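Local coordinates for small COPII coat GTPase SAR1 (Encephalitozoon cuniculi, PDB 6VS4), which is a small P-loop protein of the ADP-ribosylation factor family and holds guanosine-5'-diphosphate and a magnesium ion in this model, at residues Ile42-Ile47 with Arg207-Leu212; Lys52-Asn57 with Thr192-Ser197; Val143-Ile148 with Gln170-Glu175. All blocks are in the same frame, centred on the assembly; numbering follows the deposited sequence.

Contact 1: residues Ile42-Ile47 with Arg207-Leu212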
loop_
_atom_site.group_PDB
_atom_site.type_symbol
_atom_site.label_atom_id
_atom_site.label_comp_id
_atom_site.label_asym_id
_atom_site.label_seq_id
_atom_site.Cartn_x
_atom_site.Cartn_y
_atom_site.Cartn_z
ATOM N N ILE A 42 -29.223 -19.064 -5.557
ATOM C CA ILE A 42 -29.197 -18.079 -6.628
ATOM C C ILE A 42 -28.806 -18.784 -7.922
ATOM O O ILE A 42 -27.781 -19.475 -7.979
ATOM C CB ILE A 42 -28.228 -16.932 -6.305
ATOM C CG1 ILE A 42 -28.537 -16.341 -4.927
ATOM C CG2 ILE A 42 -28.304 -15.865 -7.379
ATOM C CD1 ILE A 42 -29.918 -15.746 -4.792
ATOM N N LEU A 43 -29.615 -18.605 -8.962
ATOM C CA LEU A 43 -29.358 -19.200 -10.268
ATOM C C LEU A 43 -28.697 -18.166 -11.172
ATOM O O LEU A 43 -29.242 -17.076 -11.379
ATOM C CB LEU A 43 -30.654 -19.707 -10.898
ATOM C CG LEU A 43 -31.018 -21.178 -10.692
ATOM C CD1 LEU A 43 -31.147 -21.514 -9.218
ATOM C CD2 LEU A 43 -32.311 -21.507 -11.430
ATOM N N PHE A 44 -27.527 -18.505 -11.708
ATOM C CA PHE A 44 -26.818 -17.653 -12.655
ATOM C C PHE A 44 -27.057 -18.227 -14.048
ATOM O O PHE A 44 -26.602 -19.333 -14.358
ATOM C CB PHE A 44 -25.329 -17.586 -12.319
ATOM C CG PHE A 44 -25.035 -16.910 -11.012
ATOM C CD1 PHE A 44 -25.237 -17.575 -9.810
ATOM C CD2 PHE A 44 -24.556 -15.614 -10.982
ATOM C CE1 PHE A 44 -24.970 -16.955 -8.603
ATOM C CE2 PHE A 44 -24.286 -14.991 -9.780
ATOM C CZ PHE A 44 -24.491 -15.663 -8.586
ATOM N N LEU A 45 -27.772 -17.477 -14.884
ATOM C CA LEU A 45 -28.339 -18.015 -16.107
ATOM C C LEU A 45 -27.978 -17.124 -17.290
ATOM O O LEU A 45 -27.639 -15.949 -17.135
ATOM C CB LEU A 45 -29.864 -18.147 -15.972
ATOM C CG LEU A 45 -30.378 -18.975 -14.780
ATOM C CD1 LEU A 45 -31.888 -18.834 -14.617
ATOM C CD2 LEU A 45 -30.000 -20.440 -14.891
ATOM N N GLY A 46 -28.082 -17.699 -18.483
ATOM C CA GLY A 46 -27.679 -17.024 -19.701
ATOM C C GLY A 46 -27.107 -18.007 -20.699
ATOM O O GLY A 46 -26.793 -19.140 -20.333
ATOM N N ILE A 47 -26.966 -17.606 -21.963
ATOM C CA ILE A 47 -26.344 -18.500 -22.932
ATOM C C ILE A 47 -24.844 -18.507 -22.665
ATOM O O ILE A 47 -24.335 -17.664 -21.917
ATOM C CB ILE A 47 -26.679 -18.101 -24.386
ATOM C CG1 ILE A 47 -25.960 -16.810 -24.775
ATOM C CG2 ILE A 47 -28.192 -17.991 -24.590
ATOM C CD1 ILE A 47 -26.294 -16.313 -26.148
ATOM N N ARG A 207 -24.458 -3.114 -6.663
ATOM C CA ARG A 207 -25.825 -2.651 -6.434
ATOM C C ARG A 207 -26.847 -3.641 -6.979
ATOM O O ARG A 207 -27.958 -3.741 -6.439
ATOM C CB ARG A 207 -26.045 -1.274 -7.056
ATOM C CG ARG A 207 -25.350 -0.145 -6.312
ATOM C CD ARG A 207 -25.813 1.214 -6.806
ATOM N NE ARG A 207 -26.204 1.180 -8.213
ATOM C CZ ARG A 207 -25.443 1.603 -9.215
ATOM N NH1 ARG A 207 -24.238 2.095 -8.974
ATOM N NH2 ARG A 207 -25.892 1.536 -10.461
ATOM N N ALA A 208 -26.482 -4.397 -8.021
ATOM C CA ALA A 208 -27.384 -5.423 -8.537
ATOM C C ALA A 208 -27.626 -6.505 -7.493
ATOM O O ALA A 208 -28.764 -6.950 -7.304
ATOM C CB ALA A 208 -26.825 -6.022 -9.827
ATOM N N PHE A 209 -26.577 -6.922 -6.780
ATOM C CA PHE A 209 -26.760 -7.921 -5.731
ATOM C C PHE A 209 -27.511 -7.352 -4.532
ATOM O O PHE A 209 -28.305 -8.062 -3.904
ATOM C CB PHE A 209 -25.412 -8.491 -5.303
ATOM C CG PHE A 209 -24.875 -9.518 -6.247
ATOM C CD1 PHE A 209 -25.316 -10.828 -6.183
ATOM C CD2 PHE A 209 -23.932 -9.174 -7.202
ATOM C CE1 PHE A 209 -24.819 -11.784 -7.051
ATOM C CE2 PHE A 209 -23.431 -10.123 -8.072
ATOM C CZ PHE A 209 -23.877 -11.431 -7.998
ATOM N N LYS A 210 -27.278 -6.081 -4.190
ATOM C CA LYS A 210 -28.034 -5.488 -3.089
ATOM C C LYS A 210 -29.512 -5.363 -3.446
ATOM O O LYS A 210 -30.382 -5.597 -2.600
ATOM C CB LYS A 210 -27.443 -4.132 -2.690
ATOM N N TRP A 211 -29.819 -5.023 -4.701
ATOM C CA TRP A 211 -31.218 -4.982 -5.122
ATOM C C TRP A 211 -31.841 -6.372 -5.077
ATOM O O TRP A 211 -32.953 -6.547 -4.566
ATOM C CB TRP A 211 -31.330 -4.389 -6.530
ATOM C CG TRP A 211 -32.736 -4.344 -7.063
ATOM C CD1 TRP A 211 -33.630 -3.321 -6.929
ATOM C CD2 TRP A 211 -33.405 -5.363 -7.821
ATOM N NE1 TRP A 211 -34.810 -3.639 -7.555
ATOM C CE2 TRP A 211 -34.701 -4.887 -8.108
ATOM C CE3 TRP A 211 -33.034 -6.630 -8.284
ATOM C CZ2 TRP A 211 -35.630 -5.633 -8.835
ATOM C CZ3 TRP A 211 -33.961 -7.371 -9.001
ATOM C CH2 TRP A 211 -35.240 -6.868 -9.272
ATOM N N LEU A 212 -31.119 -7.382 -5.566
ATOM C CA LEU A 212 -31.650 -8.740 -5.549
ATOM C C LEU A 212 -31.908 -9.207 -4.125
ATOM O O LEU A 212 -32.966 -9.784 -3.835
ATOM C CB LEU A 212 -30.681 -9.686 -6.257
ATOM C CG LEU A 212 -31.051 -11.164 -6.350
ATOM C CD1 LEU A 212 -32.217 -11.375 -7.310
ATOM C CD2 LEU A 212 -29.838 -11.970 -6.793
#
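F209 and L212 of helix 204-223 reach onto I42 and F44 of strand 40-47, an inner strand of the sheet in this P-loop nucleotide-binding fold. The contact is purely apolar: two side chains from the helix meet two from the strand, and all four are buried. Coming along the helix, F209 is the first to touch. With CG beside the backbone N (chi1 -79°), its ring hangs from the helix toward the strand and meets the ring of F44. Neither ring lies over the other's face; each presents its rim near the plane of the other, with the two planes inclined by roughly 43°. The closest pair is F44 CE2 to F209 CZ at 4.0 Å, and F44 CZ to F209 CE1 follows at 4.2 Å. L55, V56 and L59 of helix 52-59 also pack on F44, and L59 reaches F209 as well, so two helices share this patch of the sheet. One turn after A208, whose O accepts the bond from L212 N, L212 points toward the strand. Its CG stands anti to the backbone N (chi1 180°), which carries a branch to I42: L212 CD2 rests 4.2 Å from I42 CG2.

Contact 2: residues Lys52-Asn57 with Thr192-Ser197. With MG (magnesium ion), chain E; GDP (guanosine-5'-diphosphate), chain D.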
loop_
_atom_site.group_PDB
_atom_site.type_symbol
_atom_site.label_atom_id
_atom_site.label_comp_id
_atom_site.label_asym_id
_atom_site.label_seq_id
_atom_site.Cartn_x
_atom_site.Cartn_y
_atom_site.Cartn_z
ATOM N N LYS A 52 -20.865 -15.868 -17.048
ATOM C CA LYS A 52 -21.394 -16.419 -15.805
ATOM C C LYS A 52 -20.280 -16.965 -14.926
ATOM O O LYS A 52 -20.187 -16.625 -13.742
ATOM C CB LYS A 52 -22.403 -17.528 -16.109
ATOM C CG LYS A 52 -23.706 -17.065 -16.723
ATOM C CD LYS A 52 -24.560 -18.267 -17.090
ATOM C CE LYS A 52 -24.448 -18.561 -18.571
ATOM N NZ LYS A 52 -23.084 -18.924 -19.027
ATOM N N THR A 53 -19.443 -17.838 -15.491
ATOM C CA THR A 53 -18.335 -18.416 -14.740
ATOM C C THR A 53 -17.375 -17.334 -14.260
ATOM O O THR A 53 -16.841 -17.414 -13.147
ATOM C CB THR A 53 -17.606 -19.442 -15.607
ATOM O OG1 THR A 53 -18.478 -20.547 -15.879
ATOM C CG2 THR A 53 -16.355 -19.943 -14.914
ATOM N N THR A 54 -17.173 -16.302 -15.080
ATOM C CA THR A 54 -16.325 -15.181 -14.690
ATOM C C THR A 54 -16.881 -14.470 -13.462
ATOM O O THR A 54 -16.132 -14.139 -12.536
ATOM C CB THR A 54 -16.187 -14.205 -15.862
ATOM O OG1 THR A 54 -15.607 -14.882 -16.985
ATOM C CG2 THR A 54 -15.311 -13.029 -15.486
ATOM N N LEU A 55 -18.197 -14.241 -13.430
ATOM C CA LEU A 55 -18.806 -13.561 -12.294
ATOM C C LEU A 55 -18.689 -14.390 -11.022
ATOM O O LEU A 55 -18.343 -13.859 -9.957
ATOM C CB LEU A 55 -20.274 -13.246 -12.585
ATOM C CG LEU A 55 -21.054 -12.677 -11.390
ATOM C CD1 LEU A 55 -20.404 -11.403 -10.841
ATOM C CD2 LEU A 55 -22.504 -12.421 -11.767
ATOM N N VAL A 56 -18.976 -15.691 -11.108
ATOM C CA VAL A 56 -18.946 -16.515 -9.906
ATOM C C VAL A 56 -17.518 -16.649 -9.391
ATOM O O VAL A 56 -17.278 -16.633 -8.176
ATOM C CB VAL A 56 -19.609 -17.876 -10.181
ATOM C CG1 VAL A 56 -19.472 -18.789 -8.985
ATOM C CG2 VAL A 56 -21.090 -17.668 -10.508
ATOM N N ASN A 57 -16.545 -16.744 -10.302
ATOM C CA ASN A 57 -15.147 -16.717 -9.892
ATOM C C ASN A 57 -14.790 -15.394 -9.230
ATOM O O ASN A 57 -13.913 -15.350 -8.361
ATOM C CB ASN A 57 -14.237 -16.981 -11.091
ATOM C CG ASN A 57 -14.289 -18.422 -11.549
ATOM O OD1 ASN A 57 -14.784 -19.291 -10.831
ATOM N ND2 ASN A 57 -13.770 -18.687 -12.746
ATOM N N THR A 192 -19.377 -4.193 -16.670
ATOM C CA THR A 192 -18.244 -4.907 -17.264
ATOM C C THR A 192 -17.679 -5.760 -16.135
ATOM O O THR A 192 -16.989 -5.251 -15.246
ATOM C CB THR A 192 -17.173 -3.980 -17.837
ATOM O OG1 THR A 192 -17.666 -3.325 -19.009
ATOM C CG2 THR A 192 -15.934 -4.774 -18.209
ATOM N N ILE A 193 -18.000 -7.053 -16.165
ATOM C CA ILE A 193 -17.686 -7.922 -15.041
ATOM C C ILE A 193 -16.181 -8.091 -14.894
ATOM O O ILE A 193 -15.680 -8.257 -13.779
ATOM C CB ILE A 193 -18.421 -9.262 -15.221
ATOM C CG1 ILE A 193 -19.916 -9.046 -14.980
ATOM C CG2 ILE A 193 -17.876 -10.327 -14.276
ATOM C CD1 ILE A 193 -20.785 -10.245 -15.294
ATOM N N THR A 194 -15.432 -8.010 -15.996
ATOM C CA THR A 194 -13.985 -8.193 -15.947
ATOM C C THR A 194 -13.205 -6.940 -15.557
ATOM O O THR A 194 -11.985 -7.028 -15.402
ATOM C CB THR A 194 -13.467 -8.697 -17.290
ATOM O OG1 THR A 194 -13.949 -7.840 -18.331
ATOM C CG2 THR A 194 -13.949 -10.122 -17.525
ATOM N N SER A 195 -13.837 -5.775 -15.452
ATOM C CA SER A 195 -13.078 -4.599 -15.054
ATOM C C SER A 195 -12.789 -4.631 -13.554
ATOM O O SER A 195 -13.504 -5.257 -12.763
ATOM C CB SER A 195 -13.824 -3.314 -15.411
ATOM O OG SER A 195 -14.838 -3.040 -14.463
ATOM N N GLY A 196 -11.720 -3.937 -13.164
ATOM C CA GLY A 196 -11.370 -3.875 -11.757
ATOM C C GLY A 196 -12.351 -3.061 -10.941
ATOM O O GLY A 196 -12.590 -3.368 -9.766
ATOM N N SER A 197 -12.924 -2.013 -11.550
ATOM C CA SER A 197 -13.930 -1.187 -10.893
ATOM C C SER A 197 -15.228 -1.938 -10.641
ATOM O O SER A 197 -16.047 -1.482 -9.835
ATOM C CB SER A 197 -14.215 0.060 -11.729
ATOM O OG SER A 197 -14.560 -0.289 -13.059
HETATM MG MG MG E . -19.326 -21.459 -17.605
HETATM P PB GDP D . -19.887 -18.503 -19.519
HETATM O O1B GDP D . -20.060 -19.468 -20.707
HETATM O O2B GDP D . -19.522 -19.217 -18.251
HETATM O O3B GDP D . -21.152 -17.648 -19.415
HETATM O O3A GDP D . -18.736 -17.481 -19.912
HETATM P PA GDP D . -17.355 -17.067 -19.249
HETATM O O1A GDP D . -16.393 -18.222 -19.478
HETATM O O2A GDP D . -17.535 -16.628 -17.850
HETATM O "O5'" GDP D . -16.830 -15.865 -20.158
HETATM C "C5'" GDP D . -16.479 -15.997 -21.551
HETATM C "C4'" GDP D . -15.454 -14.949 -21.909
HETATM O "O4'" GDP D . -16.034 -13.634 -21.749
HETATM C "C3'" GDP D . -14.169 -14.971 -21.074
HETATM O "O3'" GDP D . -13.009 -14.906 -21.896
HETATM C "C2'" GDP D . -14.302 -13.729 -20.187
HETATM O "O2'" GDP D . -13.029 -13.172 -19.888
HETATM C "C1'" GDP D . -15.088 -12.803 -21.109
HETATM N N9 GDP D . -15.804 -11.721 -20.416
HETATM C C8 GDP D . -16.663 -11.821 -19.352
HETATM N N7 GDP D . -17.128 -10.659 -18.955
HETATM C C5 GDP D . -16.534 -9.741 -19.805
HETATM C C6 GDP D . -16.606 -8.306 -19.855
HETATM O O6 GDP D . -17.290 -7.570 -19.150
HETATM N N1 GDP D . -15.811 -7.779 -20.852
HETATM C C2 GDP D . -15.053 -8.512 -21.725
HETATM N N2 GDP D . -14.354 -7.833 -22.637
HETATM N N3 GDP D . -14.982 -9.840 -21.698
HETATM C C4 GDP D . -15.725 -10.383 -20.715
HETATM O O HOH W 1 -21.252 -21.140 -17.328
HETATM O O HOH W 2 -17.715 -20.677 -18.522
#
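T54 lays its methyl group against two residues of the loop 192-197, with CG2 3.8 Å from T194 CG2 and 3.9 Å from I193 CG2. A single torsion (chi1 -60°) serves both ends of this threonine: it turns CG2 to the loop and OG1 to the nucleotide. I193 is wedged against the helix, its CG2 also resting on L55 CA and its CD1 on L55 CB, so the isoleucine meets the first turn of helix 52-59 with both branches. No hydrogen bond joins the two segments directly; guanosine-5'-diphosphate links them instead. On the helix side, O2A of the nucleotide is gripped twice by T54, from the backbone N at 2.8 Å and from OG1 at 2.7 Å. K52 N donates to O3B at 3.0 Å in a nearly straight bond (166°), and T53 N donates to O2B. T53 OG1 also ligates the magnesium ion at 2.1 Å, alongside O2B and two waters, which ties the start of the helix to both metal and phosphate. On the loop side, T194 stands over one face of the guanine, with CG2 3.5 Å from GDP C5 and OG1 above C6. I193 N makes a weak bond to O6 and is held more firmly by N146 OD1. K52 NZ, close to the phosphate, is salt-bridged to D89. Backbone amides at a helix start wrapping the phosphates, with a lysine and a metal-binding threonine, are the arrangement expected of a Walker A P-loop, consistent with this protein's family.

Contact 3: residues Val143-Ile148 with Gln170-Glu175. With GDP (guanosine-5'-diphosphate), chain D.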
loop_
_atom_site.group_PDB
_atom_site.type_symbol
_atom_site.label_atom_id
_atom_site.label_comp_id
_atom_site.label_asym_id
_atom_site.label_seq_id
_atom_site.Cartn_x
_atom_site.Cartn_y
_atom_site.Cartn_z
ATOM N N VAL A 143 -30.918 -8.558 -14.140
ATOM C CA VAL A 143 -30.327 -8.742 -15.458
ATOM C C VAL A 143 -29.042 -7.928 -15.538
ATOM O O VAL A 143 -29.043 -6.714 -15.299
ATOM C CB VAL A 143 -31.301 -8.345 -16.576
ATOM C CG1 VAL A 143 -30.612 -8.447 -17.920
ATOM C CG2 VAL A 143 -32.506 -9.246 -16.539
ATOM N N LEU A 144 -27.947 -8.600 -15.872
ATOM C CA LEU A 144 -26.662 -7.953 -16.088
ATOM C C LEU A 144 -26.415 -7.868 -17.586
ATOM O O LEU A 144 -26.178 -8.884 -18.242
ATOM C CB LEU A 144 -25.542 -8.712 -15.380
ATOM C CG LEU A 144 -25.710 -8.878 -13.857
ATOM C CD1 LEU A 144 -24.516 -9.595 -13.222
ATOM C CD2 LEU A 144 -25.942 -7.539 -13.212
ATOM N N MET A 145 -26.512 -6.666 -18.134
ATOM C CA MET A 145 -26.037 -6.427 -19.494
ATOM C C MET A 145 -24.521 -6.282 -19.398
ATOM O O MET A 145 -24.007 -5.262 -18.932
ATOM C CB MET A 145 -26.708 -5.198 -20.098
ATOM C CG MET A 145 -28.223 -5.332 -20.265
ATOM S SD MET A 145 -28.729 -6.415 -21.621
ATOM C CE MET A 145 -30.512 -6.292 -21.533
ATOM N N ASN A 146 -23.805 -7.325 -19.797
ATOM C CA ASN A 146 -22.375 -7.442 -19.554
ATOM C C ASN A 146 -21.583 -7.105 -20.812
ATOM O O ASN A 146 -22.122 -7.064 -21.920
ATOM C CB ASN A 146 -22.031 -8.857 -19.072
ATOM C CG ASN A 146 -20.613 -8.970 -18.540
ATOM O OD1 ASN A 146 -20.087 -8.034 -17.944
ATOM N ND2 ASN A 146 -19.986 -10.123 -18.757
ATOM N N LYS A 147 -20.281 -6.866 -20.616
ATOM C CA LYS A 147 -19.321 -6.579 -21.684
ATOM C C LYS A 147 -19.587 -5.235 -22.363
ATOM O O LYS A 147 -19.297 -5.067 -23.549
ATOM C CB LYS A 147 -19.287 -7.700 -22.728
ATOM C CG LYS A 147 -19.101 -9.087 -22.134
ATOM C CD LYS A 147 -18.498 -10.022 -23.154
ATOM C CE LYS A 147 -18.491 -11.448 -22.672
ATOM N NZ LYS A 147 -18.087 -12.347 -23.776
ATOM N N ILE A 148 -20.099 -4.252 -21.615
ATOM C CA ILE A 148 -20.358 -2.948 -22.209
ATOM C C ILE A 148 -19.074 -2.269 -22.656
ATOM O O ILE A 148 -19.124 -1.351 -23.483
ATOM C CB ILE A 148 -21.137 -2.043 -21.240
ATOM C CG1 ILE A 148 -20.273 -1.684 -20.023
ATOM C CG2 ILE A 148 -22.469 -2.698 -20.840
ATOM C CD1 ILE A 148 -20.974 -0.797 -19.028
ATOM N N GLN A 170 -35.403 -4.201 -26.758
ATOM C CA GLN A 170 -36.237 -4.604 -27.891
ATOM C C GLN A 170 -35.775 -5.936 -28.469
ATOM O O GLN A 170 -36.599 -6.785 -28.818
ATOM C CB GLN A 170 -36.223 -3.522 -28.972
ATOM C CG GLN A 170 -36.928 -3.927 -30.253
ATOM C CD GLN A 170 -36.873 -2.857 -31.330
ATOM O OE1 GLN A 170 -37.906 -2.407 -31.826
ATOM N NE2 GLN A 170 -35.670 -2.476 -31.726
ATOM N N GLU A 171 -34.460 -6.151 -28.543
ATOM C CA GLU A 171 -33.930 -7.339 -29.204
ATOM C C GLU A 171 -33.934 -8.569 -28.302
ATOM O O GLU A 171 -34.012 -9.689 -28.814
ATOM C CB GLU A 171 -32.505 -7.071 -29.696
ATOM C CG GLU A 171 -32.398 -6.007 -30.779
ATOM C CD GLU A 171 -32.934 -6.476 -32.122
ATOM O OE1 GLU A 171 -33.911 -5.878 -32.628
ATOM O OE2 GLU A 171 -32.381 -7.457 -32.665
ATOM N N THR A 172 -33.859 -8.400 -26.978
ATOM C CA THR A 172 -33.840 -9.541 -26.068
ATOM C C THR A 172 -35.177 -9.784 -25.384
ATOM O O THR A 172 -35.341 -10.823 -24.737
ATOM C CB THR A 172 -32.764 -9.372 -24.980
ATOM O OG1 THR A 172 -33.124 -8.301 -24.101
ATOM C CG2 THR A 172 -31.405 -9.090 -25.595
ATOM N N GLY A 173 -36.119 -8.851 -25.480
ATOM C CA GLY A 173 -37.377 -9.000 -24.784
ATOM C C GLY A 173 -37.310 -8.740 -23.298
ATOM O O GLY A 173 -38.325 -8.911 -22.610
ATOM N N ILE A 174 -36.152 -8.347 -22.781
ATOM C CA ILE A 174 -35.968 -8.112 -21.357
ATOM C C ILE A 174 -36.407 -6.689 -21.038
ATOM O O ILE A 174 -35.858 -5.723 -21.580
ATOM C CB ILE A 174 -34.507 -8.347 -20.945
ATOM C CG1 ILE A 174 -34.075 -9.761 -21.350
ATOM C CG2 ILE A 174 -34.331 -8.112 -19.438
ATOM C CD1 ILE A 174 -32.594 -10.025 -21.201
ATOM N N GLU A 175 -37.402 -6.555 -20.165
ATOM C CA GLU A 175 -37.900 -5.252 -19.753
ATOM C C GLU A 175 -37.935 -5.171 -18.232
ATOM O O GLU A 175 -38.095 -6.181 -17.542
ATOM C CB GLU A 175 -39.298 -4.969 -20.330
HETATM P PB GDP D . -19.887 -18.503 -19.519
HETATM O O1B GDP D . -20.060 -19.468 -20.707
HETATM O O2B GDP D . -19.522 -19.217 -18.251
HETATM O O3B GDP D . -21.152 -17.648 -19.415
HETATM O O3A GDP D . -18.736 -17.481 -19.912
HETATM P PA GDP D . -17.355 -17.067 -19.249
HETATM O O1A GDP D . -16.393 -18.222 -19.478
HETATM O O2A GDP D . -17.535 -16.628 -17.850
HETATM O "O5'" GDP D . -16.830 -15.865 -20.158
HETATM C "C5'" GDP D . -16.479 -15.997 -21.551
HETATM C "C4'" GDP D . -15.454 -14.949 -21.909
HETATM O "O4'" GDP D . -16.034 -13.634 -21.749
HETATM C "C3'" GDP D . -14.169 -14.971 -21.074
HETATM O "O3'" GDP D . -13.009 -14.906 -21.896
HETATM C "C2'" GDP D . -14.302 -13.729 -20.187
HETATM O "O2'" GDP D . -13.029 -13.172 -19.888
HETATM C "C1'" GDP D . -15.088 -12.803 -21.109
HETATM N N9 GDP D . -15.804 -11.721 -20.416
HETATM C C8 GDP D . -16.663 -11.821 -19.352
HETATM N N7 GDP D . -17.128 -10.659 -18.955
HETATM C C5 GDP D . -16.534 -9.741 -19.805
HETATM C C6 GDP D . -16.606 -8.306 -19.855
HETATM O O6 GDP D . -17.290 -7.570 -19.150
HETATM N N1 GDP D . -15.811 -7.779 -20.852
HETATM C C2 GDP D . -15.053 -8.512 -21.725
HETATM N N2 GDP D . -14.354 -7.833 -22.637
HETATM N N3 GDP D . -14.982 -9.840 -21.698
HETATM C C4 GDP D . -15.725 -10.383 -20.715
#
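V143 and I174 are the nearest backbone neighbours here, their CA atoms 8.2 Å apart, where the residues just past helix 162-172 come closest to strand 141-146. G173 leaves the helix with positive phi (76°), a conformation that favours glycine, and I174 after it points toward the strand. The two branched side chains meet tip to tip, I174 CG2 lying 3.6 Å from V143 CG2, while I174 CD1 reaches V143 CG1 at 4.1 Å. M145, two residues on along the same strand, bends at chi2 (-74°), which brings its methyl to the helix end; CE lies 4.3 Å from I174 CD1 and 4.2 Å from T172 OG1. That hydroxyl, beside the methionine methyl, has a firm partner in L168 O one turn back in the helix and a weak one in I174 N. Beyond M145 the strand runs into N146 and K147, which with D149 form the NKxD motif of guanine-nucleotide-binding proteins. K147 stretches out along the guanine, on the face away from T194, its CG 3.5 Å from GDP C6, and its NZ donates to O4' at 3.2 Å while forming a salt bridge with D115. N146 ND2 comes within 2.9 Å of N7 and is bonded to A50 O. Around the apolar end, V114 of strand 109-115 and I188 of strand 186-190 flank I174 from within the sheet, and from helix 122-135 V125 packs against T172 and Y129 against I174.

In the fold
All three contacts belong to one P-loop domain and nest along the chain: contact 3 lies inside the loop closed by contact 2, which lies inside that of contact 1. Their centres are about 12 Å (1 and 2), 13 Å (1 and 3) and 16 Å (2 and 3) apart. Strand 40-47 of contact 1 leads into helix 52-59 of contact 2 and shares the sheet with strand 141-146 of contact 3, with strand 109-115 between them. A208 packs on L144, joining contacts 1 and 3, and L55 on L144 joins contacts 2 and 3. The phosphates are held at the start of helix 52-59, the base between the end of strand 141-146 and the loop after strand 186-190.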